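Local coordinates for protein DnaJ homolog subfamily C member 27-A (Xenopus laevis, PDB 6JMG) that binds GTP and magnesium through a Rab-type small GTPase domain joined to a DnaJ domain, and is possibly involved in regulating the MEK/ERK pathway, at residues I17-M22 against G91-Y96. Numbering follows the deposited sequence.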
ATOM      1  N   ILE A  17     -16.420  -0.788   5.531  1.00 64.11           N
ATOM      2  CA  ILE A  17     -15.005  -0.933   5.206  1.00 57.32           C
ATOM      3  C   ILE A  17     -14.409  -1.999   6.109  1.00 57.19           C
ATOM      4  O   ILE A  17     -14.993  -2.396   7.118  1.00 63.81           O
ATOM      5  CB  ILE A  17     -14.211   0.387   5.348  1.00 59.83           C
ATOM      6  CG1 ILE A  17     -14.031   0.759   6.826  1.00 58.60           C
ATOM      7  CG2 ILE A  17     -14.910   1.533   4.639  1.00 62.85           C
ATOM      8  CD1 ILE A  17     -13.169   2.002   7.039  1.00 63.61           C
ATOM      9  N   LYS A  18     -13.223  -2.449   5.715  1.00 49.18           N
ATOM     10  CA  LYS A  18     -12.456  -3.499   6.365  1.00 57.82           C
ATOM     11  C   LYS A  18     -11.062  -2.965   6.706  1.00 68.42           C
ATOM     12  O   LYS A  18     -10.381  -2.400   5.845  1.00 54.75           O
ATOM     13  CB  LYS A  18     -12.358  -4.718   5.444  1.00 44.76           C
ATOM     14  CG  LYS A  18     -11.349  -5.759   5.902  1.00 55.00           C
ATOM     15  CD  LYS A  18     -11.187  -6.891   4.879  1.00 54.29           C
ATOM     16  CE  LYS A  18     -10.546  -8.106   5.511  1.00 50.35           C
ATOM     17  NZ  LYS A  18      -9.399  -8.538   4.698  1.00 61.08           N
ATOM     18  N   VAL A  19     -10.653  -3.120   7.964  1.00 59.19           N
ATOM     19  CA  VAL A  19      -9.383  -2.621   8.484  1.00 54.62           C
ATOM     20  C   VAL A  19      -8.636  -3.793   9.109  1.00 55.48           C
ATOM     21  O   VAL A  19      -9.234  -4.605   9.832  1.00 57.72           O
ATOM     22  CB  VAL A  19      -9.597  -1.498   9.523  1.00 58.36           C
ATOM     23  CG1 VAL A  19      -8.304  -1.152  10.191  1.00 52.74           C
ATOM     24  CG2 VAL A  19     -10.250  -0.256   8.883  1.00 46.46           C
ATOM     25  N   ILE A  20      -7.356  -3.928   8.807  1.00 47.44           N
ATOM     26  CA  ILE A  20      -6.545  -4.937   9.464  1.00 50.33           C
ATOM     27  C   ILE A  20      -5.349  -4.276  10.132  1.00 56.05           C
ATOM     28  O   ILE A  20      -4.967  -3.146   9.809  1.00 62.74           O
ATOM     29  CB  ILE A  20      -6.081  -6.023   8.489  1.00 51.90           C
ATOM     30  CG1 ILE A  20      -5.107  -5.441   7.487  1.00 44.13           C
ATOM     31  CG2 ILE A  20      -7.280  -6.649   7.770  1.00 48.37           C
ATOM     32  CD1 ILE A  20      -4.449  -6.530   6.667  1.00 57.91           C
ATOM     33  N   SER A  21      -4.743  -5.010  11.059  1.00 54.16           N
ATOM     34  CA  SER A  21      -3.526  -4.587  11.745  1.00 53.49           C
ATOM     35  C   SER A  21      -2.384  -5.542  11.425  1.00 55.95           C
ATOM     36  O   SER A  21      -2.566  -6.762  11.421  1.00 56.19           O
ATOM     37  CB  SER A  21      -3.746  -4.570  13.255  1.00 47.58           C
ATOM     38  OG  SER A  21      -3.972  -5.905  13.707  1.00 53.41           O
ATOM     39  N   MET A  22      -1.196  -4.998  11.211  1.00 56.17           N
ATOM     40  CA  MET A  22      -0.036  -5.828  10.932  1.00 59.99           C
ATOM     41  C   MET A  22       1.149  -5.289  11.728  1.00 63.43           C
ATOM     42  O   MET A  22       1.251  -4.084  11.989  1.00 58.25           O
ATOM     43  CB  MET A  22       0.312  -5.878   9.424  1.00 56.40           C
ATOM     44  CG  MET A  22      -0.791  -6.369   8.494  1.00 62.78           C
ATOM     45  SD  MET A  22      -0.424  -6.376   6.712  1.00 61.32           S
ATOM     46  CE  MET A  22       1.333  -6.182   6.729  1.00 50.40           C
ATOM     47  N   GLY A  91      -8.061  -0.394   4.665  1.00 60.55           N
ATOM     48  CA  GLY A  91      -7.098   0.289   5.507  1.00 62.19           C
ATOM     49  C   GLY A  91      -6.253  -0.715   6.277  1.00 58.06           C
ATOM     50  O   GLY A  91      -6.736  -1.782   6.654  1.00 52.27           O
ATOM     51  N   VAL A  92      -4.997  -0.334   6.515  1.00 54.46           N
ATOM     52  CA  VAL A  92      -4.037  -1.144   7.268  1.00 59.15           C
ATOM     53  C   VAL A  92      -3.413  -0.298   8.369  1.00 65.99           C
ATOM     54  O   VAL A  92      -2.914   0.805   8.108  1.00 61.19           O
ATOM     55  CB  VAL A  92      -2.918  -1.685   6.366  1.00 56.11           C
ATOM     56  CG1 VAL A  92      -1.789  -2.253   7.231  1.00 45.70           C
ATOM     57  CG2 VAL A  92      -3.461  -2.713   5.392  1.00 50.74           C
ATOM     58  N   ILE A  93      -3.413  -0.823   9.590  1.00 64.19           N
ATOM     59  CA  ILE A  93      -2.707  -0.218  10.712  1.00 51.15           C
ATOM     60  C   ILE A  93      -1.414  -1.007  10.877  1.00 57.49           C
ATOM     61  O   ILE A  93      -1.417  -2.147  11.358  1.00 60.37           O
ATOM     62  CB  ILE A  93      -3.574  -0.206  11.977  1.00 51.39           C
ATOM     63  CG1 ILE A  93      -4.820   0.636  11.719  1.00 54.48           C
ATOM     64  CG2 ILE A  93      -2.858   0.439  13.124  1.00 56.50           C
ATOM     65  CD1 ILE A  93      -5.874   0.545  12.798  1.00 55.86           C
ATOM     66  N   LEU A  94      -0.308  -0.409  10.447  1.00 57.28           N
ATOM     67  CA  LEU A  94       0.998  -1.058  10.451  1.00 54.89           C
ATOM     68  C   LEU A  94       1.832  -0.479  11.587  1.00 56.02           C
ATOM     69  O   LEU A  94       2.166   0.710  11.569  1.00 60.43           O
ATOM     70  CB  LEU A  94       1.697  -0.864   9.104  1.00 51.41           C
ATOM     71  CG  LEU A  94       2.930  -1.748   8.865  1.00 58.97           C
ATOM     72  CD1 LEU A  94       2.522  -3.193   8.772  1.00 63.58           C
ATOM     73  CD2 LEU A  94       3.649  -1.352   7.610  1.00 53.02           C
ATOM     74  N   VAL A  95       2.197  -1.319  12.554  1.00 52.71           N
ATOM     75  CA  VAL A  95       2.689  -0.837  13.838  1.00 55.41           C
ATOM     76  C   VAL A  95       4.062  -1.425  14.111  1.00 57.23           C
ATOM     77  O   VAL A  95       4.318  -2.593  13.802  1.00 63.74           O
ATOM     78  CB  VAL A  95       1.726  -1.179  15.001  1.00 58.68           C
ATOM     79  CG1 VAL A  95       2.125  -0.399  16.270  1.00 52.99           C
ATOM     80  CG2 VAL A  95       0.251  -0.901  14.630  1.00 46.82           C
ATOM     81  N   TYR A  96       4.941  -0.602  14.693  1.00 48.55           N
ATOM     82  CA  TYR A  96       6.177  -1.068  15.308  1.00 51.69           C
ATOM     83  C   TYR A  96       6.421  -0.320  16.612  1.00 61.82           C
ATOM     84  O   TYR A  96       5.700   0.622  16.972  1.00 51.57           O
ATOM     85  CB  TYR A  96       7.388  -0.899  14.397  1.00 51.96           C
ATOM     86  CG  TYR A  96       7.735   0.514  14.044  1.00 50.20           C
ATOM     87  CD1 TYR A  96       7.011   1.216  13.079  1.00 56.06           C
ATOM     88  CD2 TYR A  96       8.827   1.141  14.631  1.00 53.35           C
ATOM     89  CE1 TYR A  96       7.359   2.527  12.730  1.00 60.85           C
ATOM     90  CE2 TYR A  96       9.185   2.436  14.292  1.00 54.31           C
ATOM     91  CZ  TYR A  96       8.454   3.130  13.347  1.00 62.12           C
ATOM     92  OH  TYR A  96       8.823   4.426  13.026  1.00 71.27           O
TER
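Gly91 opens the pairing of strand 91-96 with strand 17-22, two neighbouring parallel strands (17° apart) at the centre of the Ras-type P-loop GTPase sheet. Gly91 N donates to Lys18 O (3.3 Å), in the carbonyl plane, while Gly91 O receives Ile20 N, which is tilted from Gly91's own carbonyl plane, and also a CA-H...O contact from Val19 CA. Val92 turns to the face lined by Ile20, Met22 and Leu94, where Met114, Trp110 and Leu107 of helix 107-117 touch Val92, Met22 and Leu94. Val92 CG2 lies beside Ile20 CG1 at 3.8 Å, the two side chains pointing the same way. Ile93 binds strand 17-22 through both its N-H and its C=O: its N gives a nearly straight bond to Ile20 O (2.8 Å, 172° at the hydrogen), and its O accepts Met22 N at 2.9 Å. On the face of Val19 and Ser21, Ile93 CD1 meets Val19 CG1 at 3.9 Å. Beside it Ser21 OG hydrogen-bonds Asp71 OD1 and Met72 N on strand 63-72, close to the magnesium site. Leu94 returns to the Met22 face; chi1 -167° sets CG anti to the backbone N, and from CG the CD1 branch touches Met22 CB at 3.5 Å and Met22 CE at 3.8 Å. Val95, whose side chain touches Val27 of the GTP-binding loop, closes the pairing: its N bonds Met22 O at 3.0 Å, approaching nearly along the C=O axis.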